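Local coordinates for mRNA-binding protein PUF3 (Saccharomyces cerevisiae, PDB 3K49) that binds recognition sites in the 3'-UTRs of mRNAs for mitochondrial proteins, including COX17, promotes COX17 mRNA decay and localizes its targets near mitochondria, at residues H152-A157 against C187-R192; K84-G89 against Q119-Y124; Y215-Q220 against V256-H261. One frame throughout, in Å; residues are numbered along the deposited sequence.

Contact 1 (H152-A157 against C187-R192); sequences HVIQKA and CRVIQR. With nucleotides of chain B.
Gln155 of Pumilio repeat 4 and Arg188 of repeat 5 meet in the RNA-binding surface of the PUM homology domain, where consecutive repeats present base-reading side chains from nearly parallel helices, their local axes 5° apart. Gln155 passes low against the arginine chain, with NE2 3.7 Å from Arg188 CB. Beyond that point the amide reads the Hoogsteen edge of A7 of chain B through two nearly straight bonds: Gln155 OE1 accepts from A7 N6 at 2.9 Å, and Gln155 NE2 donates to A7 N7, also at 2.9 Å. The bend of Arg188 at its second torsion (chi2 -68°) carries the guanidinium between two bases. A7 lies over the centre of one face, while A6 of chain B is offset toward the rim of the other. An alanine in place of Arg188 would probably open a gap between A7 and A6 and lose the stacking on both, leaving the bases held mainly by their edge bonds to Gln155 and Gln191. Along the same helix Gln191 NE2 bonds to A6 N1 at 3.3 Å, and one repeat back the His152 ring lies with a face against A8 of chain B. Beneath the bases, Ile154 CG2 touches Val189 CG2 at 4.2 Å. Arg192 CG packs on Gln155 CG, while the arginine's guanidinium forms a salt bridge with Glu159. The chemistry suits adenine: one amide offers an acceptor to N6 and a donor to N7, whereas guanine would present two acceptors there.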
loop_
_atom_site.group_PDB
_atom_site.type_symbol
_atom_site.label_atom_id
_atom_site.label_comp_id
_atom_site.label_asym_id
_atom_site.label_seq_id
_atom_site.Cartn_x
_atom_site.Cartn_y
_atom_site.Cartn_z
ATOM N N HIS A 152 -8.035 7.786 -0.117
ATOM C CA HIS A 152 -7.074 7.898 -1.194
ATOM C C HIS A 152 -6.676 9.349 -1.405
ATOM O O HIS A 152 -5.546 9.650 -1.765
ATOM C CB HIS A 152 -7.629 7.321 -2.477
ATOM C CG HIS A 152 -7.836 5.848 -2.444
ATOM N ND1 HIS A 152 -6.914 4.954 -2.938
ATOM C CD2 HIS A 152 -8.891 5.100 -2.008
ATOM C CE1 HIS A 152 -7.380 3.723 -2.801
ATOM N NE2 HIS A 152 -8.572 3.788 -2.245
ATOM N N VAL A 153 -7.607 10.257 -1.160
ATOM C CA VAL A 153 -7.332 11.680 -1.317
ATOM C C VAL A 153 -6.363 12.127 -0.245
ATOM O O VAL A 153 -5.426 12.888 -0.533
ATOM C CB VAL A 153 -8.611 12.476 -1.155
ATOM C CG1 VAL A 153 -8.319 13.961 -1.175
ATOM C CG2 VAL A 153 -9.614 12.063 -2.209
ATOM N N ILE A 154 -6.622 11.663 0.987
ATOM C CA ILE A 154 -5.729 11.860 2.121
ATOM C C ILE A 154 -4.309 11.376 1.820
ATOM O O ILE A 154 -3.359 12.124 2.013
ATOM C CB ILE A 154 -6.232 11.142 3.396
ATOM C CG1 ILE A 154 -7.567 11.742 3.842
ATOM C CG2 ILE A 154 -5.168 11.265 4.517
ATOM C CD1 ILE A 154 -7.520 13.271 4.005
ATOM N N GLN A 155 -4.180 10.134 1.349
ATOM C CA GLN A 155 -2.881 9.555 1.006
ATOM C C GLN A 155 -2.188 10.405 -0.076
ATOM O O GLN A 155 -1.005 10.733 0.018
ATOM C CB GLN A 155 -3.057 8.118 0.495
ATOM C CG GLN A 155 -3.284 7.054 1.564
ATOM C CD GLN A 155 -3.626 5.694 0.956
ATOM O OE1 GLN A 155 -2.792 5.077 0.298
ATOM N NE2 GLN A 155 -4.854 5.220 1.181
ATOM N N LYS A 156 -2.947 10.755 -1.105
ATOM C CA LYS A 156 -2.448 11.586 -2.181
ATOM C C LYS A 156 -1.943 12.929 -1.643
ATOM O O LYS A 156 -0.857 13.408 -2.019
ATOM C CB LYS A 156 -3.549 11.790 -3.228
ATOM C CG LYS A 156 -3.085 12.552 -4.468
ATOM C CD LYS A 156 -1.877 11.897 -5.140
ATOM C CE LYS A 156 -2.286 10.601 -5.802
ATOM N NZ LYS A 156 -1.282 10.122 -6.774
ATOM N N ALA A 157 -2.734 13.534 -0.760
ATOM C CA ALA A 157 -2.328 14.780 -0.109
ATOM C C ALA A 157 -1.008 14.614 0.663
ATOM O O ALA A 157 -0.103 15.459 0.581
ATOM C CB ALA A 157 -3.419 15.300 0.792
ATOM N N CYS A 187 -4.380 1.813 8.013
ATOM C CA CYS A 187 -3.015 1.326 8.022
ATOM C C CYS A 187 -2.221 1.872 6.829
ATOM O O CYS A 187 -1.004 2.071 6.913
ATOM C CB CYS A 187 -2.951 -0.204 8.120
ATOM S SG CYS A 187 -3.570 -1.140 6.727
ATOM N N ARG A 188 -2.914 2.127 5.729
ATOM C CA ARG A 188 -2.305 2.766 4.566
ATOM C C ARG A 188 -1.871 4.194 4.895
ATOM O O ARG A 188 -0.739 4.600 4.609
ATOM C CB ARG A 188 -3.283 2.769 3.383
ATOM C CG ARG A 188 -3.644 1.374 2.911
ATOM C CD ARG A 188 -2.453 0.634 2.253
ATOM N NE ARG A 188 -2.954 -0.509 1.495
ATOM C CZ ARG A 188 -2.240 -1.250 0.652
ATOM N NH1 ARG A 188 -0.958 -0.994 0.446
ATOM N NH2 ARG A 188 -2.824 -2.258 0.006
ATOM N N VAL A 189 -2.786 4.956 5.488
ATOM C CA VAL A 189 -2.486 6.316 5.919
ATOM C C VAL A 189 -1.333 6.324 6.916
ATOM O O VAL A 189 -0.382 7.091 6.763
ATOM C CB VAL A 189 -3.719 7.004 6.525
ATOM C CG1 VAL A 189 -3.341 8.308 7.179
ATOM C CG2 VAL A 189 -4.760 7.231 5.447
ATOM N N ILE A 190 -1.408 5.452 7.916
ATOM C CA ILE A 190 -0.355 5.349 8.907
ATOM C C ILE A 190 0.982 5.081 8.209
ATOM O O ILE A 190 1.987 5.730 8.492
ATOM C CB ILE A 190 -0.650 4.237 9.939
ATOM C CG1 ILE A 190 -1.880 4.599 10.775
ATOM C CG2 ILE A 190 0.581 3.986 10.811
ATOM C CD1 ILE A 190 -1.863 6.032 11.251
ATOM N N GLN A 191 0.985 4.130 7.285
ATOM C CA GLN A 191 2.186 3.849 6.527
ATOM C C GLN A 191 2.712 5.096 5.785
ATOM O O GLN A 191 3.928 5.303 5.696
ATOM C CB GLN A 191 1.954 2.660 5.586
ATOM C CG GLN A 191 1.841 1.336 6.350
ATOM C CD GLN A 191 1.517 0.130 5.473
ATOM O OE1 GLN A 191 2.265 -0.222 4.560
ATOM N NE2 GLN A 191 0.405 -0.529 5.778
ATOM N N ARG A 192 1.810 5.939 5.280
ATOM C CA ARG A 192 2.254 7.148 4.590
ATOM C C ARG A 192 2.759 8.182 5.586
ATOM O O ARG A 192 3.772 8.844 5.335
ATOM C CB ARG A 192 1.153 7.746 3.702
ATOM C CG ARG A 192 0.907 6.962 2.443
ATOM C CD ARG A 192 2.048 7.166 1.480
ATOM N NE ARG A 192 1.784 6.539 0.185
ATOM C CZ ARG A 192 2.307 5.381 -0.209
ATOM N NH1 ARG A 192 3.127 4.718 0.594
ATOM N NH2 ARG A 192 2.011 4.883 -1.404
ATOM P P A B 7 -7.814 -5.436 -0.891
ATOM O OP1 A B 7 -9.183 -5.838 -1.293
ATOM O OP2 A B 7 -6.656 -5.846 -1.720
ATOM O "O5'" A B 7 -7.805 -3.845 -0.724
ATOM C "C5'" A B 7 -8.513 -3.265 0.358
ATOM C "C4'" A B 7 -8.910 -1.827 0.065
ATOM O "O4'" A B 7 -7.786 -0.948 0.299
ATOM C "C3'" A B 7 -9.458 -1.442 -1.311
ATOM O "O3'" A B 7 -10.569 -0.584 -1.085
ATOM C "C2'" A B 7 -8.339 -0.560 -1.864
ATOM O "O2'" A B 7 -8.754 0.410 -2.828
ATOM C "C1'" A B 7 -7.931 0.137 -0.573
ATOM N N9 A B 7 -6.704 0.926 -0.576
ATOM C C8 A B 7 -6.553 2.154 0.006
ATOM N N7 A B 7 -5.357 2.667 -0.145
ATOM C C5 A B 7 -4.677 1.707 -0.870
ATOM C C6 A B 7 -3.364 1.659 -1.349
ATOM N N6 A B 7 -2.477 2.628 -1.128
ATOM N N1 A B 7 -2.995 0.563 -2.053
ATOM C C2 A B 7 -3.895 -0.424 -2.241
ATOM N N3 A B 7 -5.157 -0.498 -1.819
ATOM C C4 A B 7 -5.488 0.617 -1.139
ATOM P P A B 8 -12.069 -1.036 -1.450
ATOM O OP1 A B 8 -12.762 -0.946 -0.155
ATOM O OP2 A B 8 -12.094 -2.300 -2.225
ATOM O "O5'" A B 8 -12.626 0.119 -2.409
ATOM C "C5'" A B 8 -11.973 0.411 -3.638
ATOM C "C4'" A B 8 -12.660 1.564 -4.336
ATOM O "O4'" A B 8 -12.063 2.804 -3.910
ATOM C "C3'" A B 8 -12.499 1.582 -5.847
ATOM O "O3'" A B 8 -13.502 0.761 -6.422
ATOM C "C2'" A B 8 -12.732 3.056 -6.187
ATOM O "O2'" A B 8 -14.093 3.410 -6.310
ATOM C "C1'" A B 8 -12.201 3.762 -4.936
ATOM N N9 A B 8 -10.929 4.467 -5.122
ATOM C C8 A B 8 -10.727 5.809 -4.940
ATOM N N7 A B 8 -9.499 6.205 -5.187
ATOM C C5 A B 8 -8.849 5.043 -5.560
ATOM C C6 A B 8 -7.523 4.789 -5.946
ATOM N N6 A B 8 -6.593 5.737 -6.023
ATOM N N1 A B 8 -7.188 3.515 -6.248
ATOM C C2 A B 8 -8.130 2.566 -6.163
ATOM N N3 A B 8 -9.413 2.682 -5.812
ATOM C C4 A B 8 -9.713 3.959 -5.518
ATOM P P A B 6 -4.764 -10.255 0.081
ATOM O OP1 A B 6 -5.933 -10.645 -0.744
ATOM O OP2 A B 6 -3.418 -10.193 -0.545
ATOM O "O5'" A B 6 -5.062 -8.822 0.717
ATOM C "C5'" A B 6 -6.129 -8.646 1.634
ATOM C "C4'" A B 6 -6.152 -7.214 2.145
ATOM O "O4'" A B 6 -4.916 -6.903 2.839
ATOM C "C3'" A B 6 -6.230 -6.110 1.094
ATOM O "O3'" A B 6 -7.561 -5.972 0.602
ATOM C "C2'" A B 6 -5.797 -4.895 1.910
ATOM O "O2'" A B 6 -6.827 -4.400 2.742
ATOM C "C1'" A B 6 -4.715 -5.492 2.796
ATOM N N9 A B 6 -3.354 -5.235 2.339
ATOM C C8 A B 6 -2.648 -5.899 1.363
ATOM N N7 A B 6 -1.424 -5.449 1.200
ATOM C C5 A B 6 -1.327 -4.417 2.130
ATOM C C6 A B 6 -0.270 -3.541 2.464
ATOM N N6 A B 6 0.924 -3.568 1.860
ATOM N N1 A B 6 -0.488 -2.636 3.438
ATOM C C2 A B 6 -1.696 -2.614 4.026
ATOM N N3 A B 6 -2.769 -3.378 3.794
ATOM C C4 A B 6 -2.509 -4.270 2.826
#

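Contact 2 (K84-G89 against Q119-Y124); sequences KFFEFG and QKALEY. With nucleotides of chain B.
Glu87 and Lys120 join Pumilio repeats 2 and 3 through a salt bridge, Lys120 NZ donating to Glu87 OE2 at 2.6 Å from above the carboxylate plane rather than within it. The glutamate reaches out fully extended. The lysine is bent at its second and fourth torsions (chi2 81°, chi4 -64°), and these turns bring its ammonium back to the carboxylate. Beside this polar pair, Ala121 presses its methyl onto Phe86 in a CH-pi contact, CB standing 3.6 Å from the ring centroid and almost directly above it. Tyr124 supplies a second CH-pi contact: Glu87 CA lies over the face of its ring, 4.1 Å from the centroid. The tyrosine and Glu87 run side by side in the same direction, with Tyr124 OH 3.7 Å from Glu87 CG, and Tyr124 CB rests on the carbonyl Phe86 O at 3.5 Å.

One step outward, Lys84 NZ approaches the same carboxylate oxygen, though its pair with Glu87 OE2 is long at 3.9 Å. Two ammonium groups thus gather near one carboxylate, which probably offsets their mutual repulsion. Next to Lys120, Gln119 turns to the RNA, accepting from A8 N6 of chain B through OE1 and donating to A8 N7 through NE2.

The helices run nearly parallel, 9.1 Å apart at closest approach. Phe86 is also packed on Leu97 and Val98 of helix 91-101, Lys84 and Phe85 lean on helix 40-50, and across the next junction Leu122 meets helix 150-160.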
loop_
_atom_site.group_PDB
_atom_site.type_symbol
_atom_site.label_atom_id
_atom_site.label_comp_id
_atom_site.label_asym_id
_atom_site.label_seq_id
_atom_site.Cartn_x
_atom_site.Cartn_y
_atom_site.Cartn_z
ATOM N N LYS A 84 -7.834 14.694 -17.985
ATOM C CA LYS A 84 -6.929 15.002 -19.093
ATOM C C LYS A 84 -6.685 16.490 -19.181
ATOM O O LYS A 84 -5.645 16.919 -19.645
ATOM C CB LYS A 84 -7.418 14.469 -20.439
ATOM C CG LYS A 84 -7.312 12.971 -20.602
ATOM C CD LYS A 84 -5.881 12.526 -20.674
ATOM C CE LYS A 84 -5.786 11.068 -20.276
ATOM N NZ LYS A 84 -6.628 10.793 -19.060
ATOM N N PHE A 85 -7.630 17.290 -18.726
ATOM C CA PHE A 85 -7.370 18.719 -18.711
ATOM C C PHE A 85 -6.339 19.132 -17.651
ATOM O O PHE A 85 -5.671 20.162 -17.809
ATOM C CB PHE A 85 -8.669 19.526 -18.639
ATOM C CG PHE A 85 -9.292 19.750 -19.992
ATOM C CD1 PHE A 85 -10.431 19.052 -20.378
ATOM C CD2 PHE A 85 -8.704 20.634 -20.902
ATOM C CE1 PHE A 85 -10.992 19.237 -21.639
ATOM C CE2 PHE A 85 -9.253 20.832 -22.161
ATOM C CZ PHE A 85 -10.404 20.133 -22.532
ATOM N N PHE A 86 -6.197 18.342 -16.579
ATOM C CA PHE A 86 -5.119 18.605 -15.618
ATOM C C PHE A 86 -3.767 18.133 -16.175
ATOM O O PHE A 86 -2.732 18.742 -15.942
ATOM C CB PHE A 86 -5.398 17.984 -14.235
ATOM C CG PHE A 86 -6.385 18.766 -13.400
ATOM C CD1 PHE A 86 -7.669 18.270 -13.156
ATOM C CD2 PHE A 86 -6.030 20.001 -12.863
ATOM C CE1 PHE A 86 -8.573 18.993 -12.387
ATOM C CE2 PHE A 86 -6.932 20.738 -12.096
ATOM C CZ PHE A 86 -8.199 20.235 -11.851
ATOM N N GLU A 87 -3.794 17.042 -16.919
ATOM C CA GLU A 87 -2.607 16.490 -17.540
ATOM C C GLU A 87 -2.129 17.281 -18.793
ATOM O O GLU A 87 -0.928 17.535 -18.977
ATOM C CB GLU A 87 -2.896 15.035 -17.909
ATOM C CG GLU A 87 -1.707 14.223 -18.374
ATOM C CD GLU A 87 -2.029 12.735 -18.453
ATOM O OE1 GLU A 87 -1.121 11.937 -18.767
ATOM O OE2 GLU A 87 -3.198 12.361 -18.206
ATOM N N PHE A 88 -3.061 17.675 -19.651
ATOM C CA PHE A 88 -2.696 18.288 -20.931
ATOM C C PHE A 88 -3.168 19.721 -21.035
ATOM O O PHE A 88 -3.002 20.348 -22.071
ATOM C CB PHE A 88 -3.235 17.457 -22.109
ATOM C CG PHE A 88 -2.628 16.094 -22.181
ATOM C CD1 PHE A 88 -3.338 14.978 -21.779
ATOM C CD2 PHE A 88 -1.310 15.936 -22.590
ATOM C CE1 PHE A 88 -2.752 13.716 -21.808
ATOM C CE2 PHE A 88 -0.714 14.680 -22.621
ATOM C CZ PHE A 88 -1.441 13.567 -22.227
ATOM N N GLY A 89 -3.747 20.235 -19.955
ATOM C CA GLY A 89 -4.330 21.561 -19.964
ATOM C C GLY A 89 -3.317 22.665 -19.761
ATOM O O GLY A 89 -2.183 22.412 -19.341
ATOM N N GLN A 119 -7.723 13.489 -7.101
ATOM C CA GLN A 119 -6.448 12.837 -6.971
ATOM C C GLN A 119 -5.501 13.217 -8.101
ATOM O O GLN A 119 -4.289 13.413 -7.866
ATOM C CB GLN A 119 -6.645 11.336 -6.904
ATOM C CG GLN A 119 -7.060 10.837 -5.498
ATOM C CD GLN A 119 -7.489 9.382 -5.506
ATOM O OE1 GLN A 119 -6.659 8.479 -5.503
ATOM N NE2 GLN A 119 -8.790 9.151 -5.526
ATOM N N LYS A 120 -6.048 13.315 -9.322
ATOM C CA LYS A 120 -5.242 13.660 -10.478
ATOM C C LYS A 120 -4.810 15.124 -10.362
ATOM O O LYS A 120 -3.677 15.482 -10.691
ATOM C CB LYS A 120 -5.981 13.408 -11.790
ATOM C CG LYS A 120 -5.082 13.508 -13.065
ATOM C CD LYS A 120 -4.267 12.214 -13.318
ATOM C CE LYS A 120 -3.459 12.275 -14.602
ATOM N NZ LYS A 120 -4.287 12.382 -15.866
ATOM N N ALA A 121 -5.714 15.963 -9.867
ATOM C CA ALA A 121 -5.438 17.385 -9.762
ATOM C C ALA A 121 -4.275 17.705 -8.824
ATOM O O ALA A 121 -3.425 18.535 -9.148
ATOM C CB ALA A 121 -6.688 18.152 -9.361
ATOM N N LEU A 122 -4.228 17.042 -7.676
ATOM C CA LEU A 122 -3.149 17.249 -6.699
ATOM C C LEU A 122 -1.773 16.984 -7.313
ATOM O O LEU A 122 -0.795 17.679 -7.037
ATOM C CB LEU A 122 -3.370 16.360 -5.462
ATOM C CG LEU A 122 -4.607 16.681 -4.620
ATOM C CD1 LEU A 122 -4.819 15.666 -3.479
ATOM C CD2 LEU A 122 -4.511 18.108 -4.084
ATOM N N GLU A 123 -1.714 15.968 -8.153
ATOM C CA GLU A 123 -0.532 15.675 -8.937
ATOM C C GLU A 123 -0.085 16.801 -9.882
ATOM O O GLU A 123 1.120 16.927 -10.159
ATOM C CB GLU A 123 -0.782 14.413 -9.766
ATOM C CG GLU A 123 -0.430 13.123 -9.068
ATOM C CD GLU A 123 -0.779 11.918 -9.913
ATOM O OE1 GLU A 123 -1.295 12.136 -11.019
ATOM O OE2 GLU A 123 -0.545 10.761 -9.489
ATOM N N TYR A 124 -1.026 17.598 -10.401
ATOM C CA TYR A 124 -0.682 18.532 -11.490
ATOM C C TYR A 124 -0.717 20.028 -11.198
ATOM O O TYR A 124 -0.109 20.792 -11.926
ATOM C CB TYR A 124 -1.482 18.228 -12.761
ATOM C CG TYR A 124 -1.010 16.982 -13.460
ATOM C CD1 TYR A 124 0.024 17.038 -14.389
ATOM C CD2 TYR A 124 -1.578 15.745 -13.176
ATOM C CE1 TYR A 124 0.469 15.909 -15.029
ATOM C CE2 TYR A 124 -1.136 14.601 -13.815
ATOM C CZ TYR A 124 -0.103 14.691 -14.745
ATOM O OH TYR A 124 0.357 13.556 -15.385
ATOM P P A B 8 -12.069 -1.036 -1.450
ATOM O OP1 A B 8 -12.762 -0.946 -0.155
ATOM O OP2 A B 8 -12.094 -2.300 -2.225
ATOM O "O5'" A B 8 -12.626 0.119 -2.409
ATOM C "C5'" A B 8 -11.973 0.411 -3.638
ATOM C "C4'" A B 8 -12.660 1.564 -4.336
ATOM O "O4'" A B 8 -12.063 2.804 -3.910
ATOM C "C3'" A B 8 -12.499 1.582 -5.847
ATOM O "O3'" A B 8 -13.502 0.761 -6.422
ATOM C "C2'" A B 8 -12.732 3.056 -6.187
ATOM O "O2'" A B 8 -14.093 3.410 -6.310
ATOM C "C1'" A B 8 -12.201 3.762 -4.936
ATOM N N9 A B 8 -10.929 4.467 -5.122
ATOM C C8 A B 8 -10.727 5.809 -4.940
ATOM N N7 A B 8 -9.499 6.205 -5.187
ATOM C C5 A B 8 -8.849 5.043 -5.560
ATOM C C6 A B 8 -7.523 4.789 -5.946
ATOM N N6 A B 8 -6.593 5.737 -6.023
ATOM N N1 A B 8 -7.188 3.515 -6.248
ATOM C C2 A B 8 -8.130 2.566 -6.163
ATOM N N3 A B 8 -9.413 2.682 -5.812
ATOM C C4 A B 8 -9.713 3.959 -5.518
#

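Contact 3 (Y215-Q220 against V256-H261); sequences YLIQDQ and VEYSKH
Ile217 and Tyr258 cross at about a right angle, and this crossing sets the pattern at the junction of Pumilio repeats 6 and 7. The isoleucine lays its CG2 methyl over one face of the tyrosine ring, displaced toward the rim, in a CH-pi contact 4.2 Å from the ring centroid. Its other branch reaches the same side of the phenol, Ile217 CD1 lying 4.1 Å from Tyr258 CE1. Behind them helix 264-274 contributes Ala264, which touches both residues.

Gln218 runs past the CE2 side of that ring, across from the CE1 side that Ile217 meets, again at about a right angle. Its amide plane is inclined 49° to the phenol, and NE2 comes within 3.5 Å of Tyr258 CE2 from an oblique direction. Against His261 the same amide is turned 89°, almost perpendicular to the imidazole. Here it is mainly the base of the glutamine that does the touching: Gln218 CB lies 3.4 Å from His261 NE2, and the carbonyl Gln218 O is 3.3 Å from His261 CE1. The histidine extends toward the glutamine with CG anti to its backbone N (chi1 -167°).

No hydrogen bond crosses between the two segments; Gln218 NE2 and His261 ND1 have their partners close by in the chain. Gln218 NE2 bonds to Pro214 O, one turn back in its own helix. His261 ND1 accepts from the backbone N of Phe263, capping the turn into helix 264-274, much as Asp219 OD1 caps Gly222 N ahead of helix 222-230. Capping through ND1 is likely to place the ring proton of a neutral His261 on NE2. The junction is therefore held by packing, and the local bonds of Gln218 and His261 probably steady those two side chains.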
loop_
_atom_site.group_PDB
_atom_site.type_symbol
_atom_site.label_atom_id
_atom_site.label_comp_id
_atom_site.label_asym_id
_atom_site.label_seq_id
_atom_site.Cartn_x
_atom_site.Cartn_y
_atom_site.Cartn_z
ATOM N N TYR A 215 -0.546 -7.388 19.532
ATOM C CA TYR A 215 -1.811 -7.359 18.799
ATOM C C TYR A 215 -1.567 -7.018 17.339
ATOM O O TYR A 215 -2.128 -7.655 16.443
ATOM C CB TYR A 215 -2.804 -6.373 19.412
ATOM C CG TYR A 215 -2.950 -6.520 20.898
ATOM C CD1 TYR A 215 -2.346 -5.618 21.770
ATOM C CD2 TYR A 215 -3.676 -7.576 21.441
ATOM C CE1 TYR A 215 -2.471 -5.758 23.153
ATOM C CE2 TYR A 215 -3.808 -7.726 22.817
ATOM C CZ TYR A 215 -3.205 -6.814 23.668
ATOM O OH TYR A 215 -3.339 -6.959 25.029
ATOM N N LEU A 216 -0.733 -6.012 17.100
ATOM C CA LEU A 216 -0.428 -5.576 15.729
ATOM C C LEU A 216 0.153 -6.699 14.887
ATOM O O LEU A 216 -0.235 -6.885 13.742
ATOM C CB LEU A 216 0.508 -4.372 15.731
ATOM C CG LEU A 216 -0.108 -3.129 16.379
ATOM C CD1 LEU A 216 0.960 -2.217 16.961
ATOM C CD2 LEU A 216 -0.987 -2.381 15.397
ATOM N N ILE A 217 1.072 -7.468 15.454
ATOM C CA ILE A 217 1.724 -8.518 14.681
ATOM C C ILE A 217 0.728 -9.543 14.133
ATOM O O ILE A 217 0.931 -10.121 13.066
ATOM C CB ILE A 217 2.826 -9.199 15.498
ATOM C CG1 ILE A 217 3.993 -8.233 15.707
ATOM C CG2 ILE A 217 3.289 -10.497 14.837
ATOM C CD1 ILE A 217 5.183 -8.887 16.440
ATOM N N GLN A 218 -0.362 -9.753 14.856
ATOM C CA GLN A 218 -1.268 -10.838 14.521
ATOM C C GLN A 218 -2.542 -10.356 13.852
ATOM O O GLN A 218 -3.376 -11.162 13.442
ATOM C CB GLN A 218 -1.624 -11.632 15.778
ATOM C CG GLN A 218 -0.421 -12.106 16.538
ATOM C CD GLN A 218 -0.784 -12.694 17.872
ATOM O OE1 GLN A 218 -1.556 -13.648 17.949
ATOM N NE2 GLN A 218 -0.219 -12.134 18.939
ATOM N N ASP A 219 -2.701 -9.042 13.766
ATOM C CA ASP A 219 -3.838 -8.449 13.063
ATOM C C ASP A 219 -3.699 -8.509 11.537
ATOM O O ASP A 219 -2.589 -8.434 10.990
ATOM C CB ASP A 219 -4.017 -7.002 13.496
ATOM C CG ASP A 219 -5.365 -6.459 13.122
ATOM O OD1 ASP A 219 -5.414 -5.386 12.483
ATOM O OD2 ASP A 219 -6.374 -7.123 13.459
ATOM N N GLN A 220 -4.834 -8.622 10.852
ATOM C CA GLN A 220 -4.835 -8.708 9.388
ATOM C C GLN A 220 -4.393 -7.433 8.661
ATOM O O GLN A 220 -4.079 -7.482 7.467
ATOM C CB GLN A 220 -6.198 -9.129 8.865
ATOM C CG GLN A 220 -7.302 -8.174 9.243
ATOM C CD GLN A 220 -8.630 -8.561 8.633
ATOM O OE1 GLN A 220 -8.706 -8.895 7.442
ATOM N NE2 GLN A 220 -9.689 -8.520 9.443
ATOM N N VAL A 256 7.747 -19.665 17.352
ATOM C CA VAL A 256 7.002 -20.792 16.821
ATOM C C VAL A 256 5.519 -20.493 16.601
ATOM O O VAL A 256 4.980 -20.839 15.552
ATOM C CB VAL A 256 7.198 -22.057 17.678
ATOM C CG1 VAL A 256 6.231 -23.161 17.246
ATOM C CG2 VAL A 256 8.637 -22.516 17.565
ATOM N N GLU A 257 4.863 -19.859 17.574
ATOM C CA GLU A 257 3.422 -19.609 17.470
ATOM C C GLU A 257 3.106 -18.630 16.343
ATOM O O GLU A 257 2.148 -18.821 15.592
ATOM C CB GLU A 257 2.836 -19.076 18.782
ATOM C CG GLU A 257 1.300 -19.093 18.788
ATOM C CD GLU A 257 0.673 -17.840 19.402
ATOM O OE1 GLU A 257 1.069 -17.469 20.529
ATOM O OE2 GLU A 257 -0.223 -17.232 18.759
ATOM N N TYR A 258 3.904 -17.574 16.227
ATOM C CA TYR A 258 3.745 -16.636 15.122
ATOM C C TYR A 258 3.946 -17.314 13.769
ATOM O O TYR A 258 3.161 -17.109 12.842
ATOM C CB TYR A 258 4.706 -15.459 15.266
ATOM C CG TYR A 258 4.365 -14.536 16.412
ATOM C CD1 TYR A 258 5.270 -13.593 16.842
ATOM C CD2 TYR A 258 3.134 -14.602 17.054
ATOM C CE1 TYR A 258 4.975 -12.734 17.880
ATOM C CE2 TYR A 258 2.822 -13.737 18.096
ATOM C CZ TYR A 258 3.761 -12.810 18.506
ATOM O OH TYR A 258 3.512 -11.931 19.539
ATOM N N SER A 259 4.988 -18.133 13.664
ATOM C CA SER A 259 5.266 -18.846 12.424
ATOM C C SER A 259 4.083 -19.685 11.962
ATOM O O SER A 259 3.939 -19.969 10.777
ATOM C CB SER A 259 6.505 -19.730 12.572
ATOM O OG SER A 259 7.658 -18.951 12.838
ATOM N N LYS A 260 3.234 -20.081 12.901
ATOM C CA LYS A 260 2.090 -20.931 12.591
ATOM C C LYS A 260 0.824 -20.100 12.419
ATOM O O LYS A 260 -0.279 -20.634 12.241
ATOM C CB LYS A 260 1.898 -21.973 13.694
ATOM C CG LYS A 260 3.052 -22.967 13.813
ATOM C CD LYS A 260 2.906 -23.863 15.037
ATOM C CE LYS A 260 1.670 -24.735 14.936
ATOM N NZ LYS A 260 1.500 -25.608 16.125
ATOM N N HIS A 261 1.006 -18.785 12.475
ATOM C CA HIS A 261 -0.080 -17.821 12.387
ATOM C C HIS A 261 -0.145 -17.281 10.960
ATOM O O HIS A 261 0.872 -16.870 10.397
ATOM C CB HIS A 261 0.188 -16.686 13.372
ATOM C CG HIS A 261 -0.991 -15.796 13.606
ATOM N ND1 HIS A 261 -1.617 -15.116 12.598
ATOM C CD2 HIS A 261 -1.634 -15.463 14.759
ATOM C CE1 HIS A 261 -2.616 -14.401 13.109
ATOM N NE2 HIS A 261 -2.639 -14.596 14.404
#

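Overall arrangement
The three contacts follow one another along the chain in the order contact 2, contact 1, contact 3, each closing before the next opens, and each joins two consecutive Pumilio repeats of one PUM homology domain. Contacts 1 and 2 pair RNA-facing helices; their centres are 19 Å apart, and they touch through the salt bridge from Lys156 to Glu123 and the packing of His152 on Gln119. Contact 3, on helices 213-218 and 255-259, lies 25 Å from contact 1 and 42 Å from contact 2, centre to centre, touching neither. The general principle is an extended repeat array, in which local junctions between neighbours space the base-reading side chains along the RNA.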